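Local coordinates for Dye type peroxidase A (Streptomyces lividans 1326, PDB 5MJH) that is a haem peroxidase of the dye-decolourising family that uses hydrogen peroxide to oxidise substrates, probably including dyes, at the interface of chains A and B. Residues are numbered along the deposited sequence; one frame, centred on the assembly and turned at random. Chains: chain A/B, Dye type peroxidase A.

Contact 1 and contact 2 are patches of one two-fold symmetric interface between identical chains, their C-alpha centres about 34 Å apart. They share residues 75, 176 and 250 with the chains exchanged: in both, the arginine at 75 from one subunit lies against the arginine at 176 and the serine at 250 of the other. Contact 1 extends this core towards helix 238-245, and contact 2 extends it to the segment around B:Thr169. The loop of residues 69-77 of each subunit thus docks on the partner, and the two-fold axis makes this happen twice, which would support a symmetric dimer, although the structure alone does not show that it persists in solution.

Contact 1: the interface of chains A and B. Residues chain A 176, 179-180, 241, 249-250; chain B 69, 71-72, 75.
A:Lys249 brings its ammonium tip to the backbone carbonyl of B:Thr71, NZ to O 3.0 Å, approaching from above the carbonyl plane rather than along a lone pair. The chain bends midway along its length, turning the amine towards several acceptors at once. Within its own subunit, NZ also donates to A:Met179 O at 2.8 Å, in the plane of that carbonyl, and to A:Gln241 OE1 at 2.8 Å. A long, flexible lysine suits this place, because one cationic tip can gather oxygens from both chains. Its aliphatic stem meanwhile passes B:Asp72, whose OD2 forms a longer salt bridge to NZ at 4.0 Å.

A:Gln241, on helix 238-245, meets B:Arg69 tip to tip, with amide and guanidinium planes 83° apart. The hydrogen bond from B:Arg69 NH2 to OE1 is weak, but water 1 reinforces the junction by linking B:Arg69 NH1 with A:Lys249 NZ. The glutamine is apt here because its neutral oxygen serves two cationic groups, whose mutual repulsion the acceptor and water would probably ease.

On the other flank, A:Arg176 and B:Arg75 cross obliquely, their guanidinium planes 40° apart. What touches the A:Arg176 face is the aliphatic stem of B:Arg75, whose CD lies 3.5 Å from A:Arg176 CZ, towards the rim of that face, so the like-charged heads do not stack. Carbonyls on its own chain fix the rotation of the A:Arg176 head: NH1 donates to A:Lys249 O and A:Gly180 O, both in the guanidinium plane though NH1 is tilted from each carbonyl plane, while NH2 meets A:Ser250 O from above its carbonyl plane. B:Arg75 bends at chi3 (-93°), and one face of its guanidinium receives A:Ser250 CA towards the rim. Serine is small enough for its backbone to lie close to that plane. B:Asp72 holds the bent arginine through a salt bridge within chain B, its OD1 met from above the carboxylate plane by B:Arg75 NE at 3.1 Å.

Contact 2: the interface of chains A and B. Residues chain A 75-77; chain B 164, 168-170, 173, 176, 250.
A:Asp76 and B:Arg176 form the salt bridge at the heart of this loop-to-loop contact, NH2 to OD2 2.8 Å. The bond is nearly straight (165° at H) and reaches OD2 on the syn side, somewhat out of the carboxylate plane, with OD2 in the guanidinium plane; the two flat groups are turned 38° apart. NE adds weak bonds to the same oxygen and to A:Arg75 O. Aspartate suits the spot, its short chain setting a charge beside the arginine while CB packs on B:Met173 SD at 3.8 Å. Sulfur and methyl give that methionine a pliable apolar flank. Alongside, an antiparallel beta bridge joins small A:Ala77 to B:Thr169.

A:Arg75 CB packs towards the rim of one B:Arg176 face. Unlike the bent arginine of contact 1, A:Arg75 is extended (chi3 -173°), bringing B:Ser250 CA over the centre of its head, 3.6 Å from CZ. An alanine in place of B:Arg176 would probably leave the A:Asp76 carboxylate without its charged mate and the A:Arg75 stem without the flat surface it packs on.

B:Ser250 O helps to fix the B:Arg176 head's rotation, accepting from NH2 at 3.0 Å. Farther out, B:Thr169 CG2 packs towards the rim of one B:Arg164 face, helping to fix how that head is turned. B:Arg164 NH2 reaches A:Arg75 O through water 2 and the aspartate through water 3, which lies 2.7 Å from A:Asp76 OD2.

Contact 1: the interface of chains A and B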
loop_
_atom_site.group_PDB
_atom_site.type_symbol
_atom_site.label_atom_id
_atom_site.label_comp_id
_atom_site.label_asym_id
_atom_site.label_seq_id
_atom_site.Cartn_x
_atom_site.Cartn_y
_atom_site.Cartn_z
ATOM N N ARG A 176 14.938 -2.281 3.737
ATOM C CA ARG A 176 15.385 -2.079 2.383
ATOM C C ARG A 176 14.494 -1.173 1.604
ATOM O O ARG A 176 13.317 -0.969 1.974
ATOM C CB ARG A 176 15.472 -3.407 1.690
ATOM C CG ARG A 176 16.516 -4.266 2.322
ATOM C CD ARG A 176 16.709 -5.593 1.629
ATOM N NE ARG A 176 17.730 -6.333 2.347
ATOM C CZ ARG A 176 19.011 -6.363 2.035
ATOM N NH1 ARG A 176 19.463 -5.814 0.912
ATOM N NH2 ARG A 176 19.838 -7.022 2.816
ATOM N N MET A 179 15.381 -0.406 -4.642
ATOM C CA MET A 179 16.651 -0.714 -5.306
ATOM C C MET A 179 17.364 -1.923 -4.685
ATOM O O MET A 179 18.396 -2.358 -5.182
ATOM C CB MET A 179 17.588 0.489 -5.365
ATOM C CG MET A 179 17.276 1.495 -6.517
ATOM S SD MET A 179 18.296 2.983 -6.345
ATOM C CE MET A 179 18.184 3.631 -8.004
ATOM N N GLY A 180 16.775 -2.483 -3.644
ATOM C CA GLY A 180 17.306 -3.591 -2.916
ATOM C C GLY A 180 18.454 -3.299 -1.990
ATOM O O GLY A 180 19.078 -4.220 -1.441
ATOM N N GLN A 241 26.249 -1.751 -9.056
ATOM C CA GLN A 241 25.288 -1.230 -8.102
ATOM C C GLN A 241 25.917 -0.892 -6.757
ATOM O O GLN A 241 25.531 0.121 -6.068
ATOM C CB GLN A 241 24.186 -2.261 -7.900
ATOM C CG GLN A 241 23.250 -2.442 -9.100
ATOM C CD GLN A 241 22.030 -3.288 -8.772
ATOM O OE1 GLN A 241 22.016 -4.021 -7.770
ATOM N NE2 GLN A 241 21.018 -3.232 -9.630
ATOM N N LYS A 249 25.095 -4.869 -0.987
ATOM C CA LYS A 249 23.646 -5.102 -0.927
ATOM C C LYS A 249 23.278 -6.189 0.088
ATOM O O LYS A 249 22.242 -6.057 0.806
ATOM C CB LYS A 249 23.118 -5.516 -2.306
ATOM C CG LYS A 249 23.335 -4.427 -3.347
ATOM C CD LYS A 249 22.485 -4.515 -4.608
ATOM C CE LYS A 249 21.013 -4.227 -4.405
ATOM N NZ LYS A 249 20.207 -4.477 -5.626
ATOM N N SER A 250 24.068 -7.290 0.078
ATOM C CA SER A 250 23.797 -8.435 0.931
ATOM C C SER A 250 23.603 -8.051 2.390
ATOM O O SER A 250 22.666 -8.513 3.005
ATOM C CB SER A 250 24.908 -9.480 0.864
ATOM O OG SER A 250 26.114 -8.920 1.331
ATOM N N ARG B 69 20.785 -11.922 -10.601
ATOM C CA ARG B 69 20.500 -10.490 -10.444
ATOM C C ARG B 69 19.067 -10.272 -9.929
ATOM O O ARG B 69 18.379 -9.327 -10.315
ATOM C CB ARG B 69 20.760 -9.739 -11.749
ATOM C CG ARG B 69 22.185 -9.911 -12.290
ATOM C CD ARG B 69 23.264 -9.249 -11.436
ATOM N NE ARG B 69 22.894 -7.869 -11.073
ATOM C CZ ARG B 69 22.594 -7.412 -9.851
ATOM N NH1 ARG B 69 22.653 -8.171 -8.751
ATOM N NH2 ARG B 69 22.257 -6.141 -9.722
ATOM N N THR B 71 16.782 -8.620 -7.401
ATOM C CA THR B 71 17.007 -7.218 -6.947
ATOM C C THR B 71 17.389 -7.081 -5.492
ATOM O O THR B 71 17.680 -5.956 -5.062
ATOM C CB THR B 71 15.747 -6.370 -7.120
ATOM O OG1 THR B 71 14.732 -6.962 -6.311
ATOM C CG2 THR B 71 15.303 -6.314 -8.550
ATOM N N ASP B 72 17.324 -8.176 -4.711
ATOM C CA ASP B 72 17.513 -8.160 -3.247
ATOM C C ASP B 72 16.404 -7.378 -2.490
ATOM O O ASP B 72 16.496 -7.184 -1.277
ATOM C CB ASP B 72 18.911 -7.644 -2.838
ATOM C CG ASP B 72 20.061 -8.561 -3.315
ATOM O OD1 ASP B 72 20.082 -9.783 -2.989
ATOM O OD2 ASP B 72 20.962 -8.025 -3.999
ATOM N N ARG B 75 15.122 -9.461 0.208
ATOM C CA ARG B 75 16.123 -10.092 1.001
ATOM C C ARG B 75 15.912 -9.790 2.481
ATOM O O ARG B 75 15.534 -8.676 2.845
ATOM C CB ARG B 75 17.504 -9.656 0.545
ATOM C CG ARG B 75 18.577 -10.393 1.307
ATOM C CD ARG B 75 19.862 -9.653 1.186
ATOM N NE ARG B 75 20.639 -10.139 0.077
ATOM C CZ ARG B 75 21.418 -11.217 0.108
ATOM N NH1 ARG B 75 21.491 -12.003 1.181
ATOM N NH2 ARG B 75 22.107 -11.523 -0.981
HETATM O O HOH W 1 20.825 -6.896 -7.110
#

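Contact 2: the interface of chains A and B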
loop_
_atom_site.group_PDB
_atom_site.type_symbol
_atom_site.label_atom_id
_atom_site.label_comp_id
_atom_site.label_asym_id
_atom_site.label_seq_id
_atom_site.Cartn_x
_atom_site.Cartn_y
_atom_site.Cartn_z
ATOM N N ARG A 75 -12.040 -0.088 13.271
ATOM C CA ARG A 75 -12.659 -0.684 14.450
ATOM C C ARG A 75 -12.099 -2.079 14.634
ATOM O O ARG A 75 -11.838 -2.734 13.659
ATOM C CB ARG A 75 -14.175 -0.739 14.252
ATOM C CG ARG A 75 -14.942 -1.241 15.450
ATOM C CD ARG A 75 -16.401 -0.860 15.298
ATOM N NE ARG A 75 -17.162 -1.165 16.502
ATOM C CZ ARG A 75 -18.278 -0.541 16.874
ATOM N NH1 ARG A 75 -18.805 0.424 16.128
ATOM N NH2 ARG A 75 -18.876 -0.886 18.025
ATOM N N ASP A 76 -11.872 -2.454 15.912
ATOM C CA ASP A 76 -11.257 -3.729 16.377
ATOM C C ASP A 76 -9.734 -3.728 16.325
ATOM O O ASP A 76 -9.095 -4.566 16.995
ATOM C CB ASP A 76 -11.837 -4.959 15.684
ATOM C CG ASP A 76 -13.356 -5.020 15.807
ATOM O OD1 ASP A 76 -13.858 -4.889 16.959
ATOM O OD2 ASP A 76 -14.039 -5.113 14.773
ATOM N N ALA A 77 -9.137 -2.850 15.512
ATOM C CA ALA A 77 -7.678 -2.748 15.513
ATOM C C ALA A 77 -7.171 -1.962 16.724
ATOM O O ALA A 77 -7.836 -1.052 17.242
ATOM C CB ALA A 77 -7.156 -2.158 14.207
ATOM N N ARG B 164 -6.233 -5.454 6.188
ATOM C CA ARG B 164 -5.725 -5.560 7.532
ATOM C C ARG B 164 -4.495 -6.464 7.583
ATOM O O ARG B 164 -4.441 -7.486 6.865
ATOM C CB ARG B 164 -6.831 -6.149 8.436
ATOM C CG ARG B 164 -6.346 -6.699 9.762
ATOM C CD ARG B 164 -7.476 -7.148 10.662
ATOM N NE ARG B 164 -8.495 -6.133 10.837
ATOM C CZ ARG B 164 -9.774 -6.385 11.125
ATOM N NH1 ARG B 164 -10.208 -7.617 11.346
ATOM N NH2 ARG B 164 -10.639 -5.385 11.189
ATOM N N ALA B 168 -3.082 -7.092 13.675
ATOM C CA ALA B 168 -3.710 -5.772 13.941
ATOM C C ALA B 168 -4.755 -5.798 15.062
ATOM O O ALA B 168 -4.894 -4.826 15.761
ATOM C CB ALA B 168 -4.332 -5.197 12.660
ATOM N N THR B 169 -5.449 -6.931 15.216
ATOM C CA THR B 169 -6.525 -7.123 16.173
ATOM C C THR B 169 -6.014 -8.056 17.281
ATOM O O THR B 169 -5.060 -8.802 17.071
ATOM C CB THR B 169 -7.756 -7.737 15.479
ATOM O OG1 THR B 169 -7.373 -8.948 14.806
ATOM C CG2 THR B 169 -8.329 -6.735 14.481
ATOM N N ALA B 170 -6.622 -7.974 18.458
ATOM C CA ALA B 170 -6.232 -8.856 19.601
ATOM C C ALA B 170 -6.383 -10.346 19.288
ATOM O O ALA B 170 -5.598 -11.186 19.743
ATOM C CB ALA B 170 -7.046 -8.504 20.840
ATOM N N MET B 173 -9.879 -12.053 13.256
ATOM C CA MET B 173 -11.290 -11.929 12.971
ATOM C C MET B 173 -11.521 -11.368 11.614
ATOM O O MET B 173 -10.622 -10.814 11.015
ATOM C CB MET B 173 -11.964 -11.063 14.026
ATOM C CG MET B 173 -11.526 -9.609 14.030
ATOM S SD MET B 173 -11.799 -8.785 15.615
ATOM C CE MET B 173 -13.583 -8.848 15.817
ATOM N N ARG B 176 -12.367 -5.767 7.690
ATOM C CA ARG B 176 -13.247 -4.667 7.264
ATOM C C ARG B 176 -12.864 -4.082 5.924
ATOM O O ARG B 176 -11.768 -4.266 5.459
ATOM C CB ARG B 176 -13.279 -3.572 8.354
ATOM C CG ARG B 176 -13.934 -4.064 9.628
ATOM C CD ARG B 176 -14.007 -2.956 10.654
ATOM N NE ARG B 176 -14.568 -3.491 11.903
ATOM C CZ ARG B 176 -15.836 -3.402 12.275
ATOM N NH1 ARG B 176 -16.736 -2.755 11.530
ATOM N NH2 ARG B 176 -16.225 -3.987 13.409
ATOM N N SER B 250 -21.013 -2.800 13.953
ATOM C CA SER B 250 -20.218 -3.079 15.159
ATOM C C SER B 250 -19.529 -4.436 15.130
ATOM O O SER B 250 -18.332 -4.534 15.434
ATOM C CB SER B 250 -21.116 -3.051 16.382
ATOM O OG SER B 250 -22.152 -3.993 16.253
HETATM O O HOH W 2 -10.094 -2.412 11.316
HETATM O O HOH W 3 -12.919 -6.142 12.597
HETATM O O HOH W 4 -16.331 -6.503 16.020
#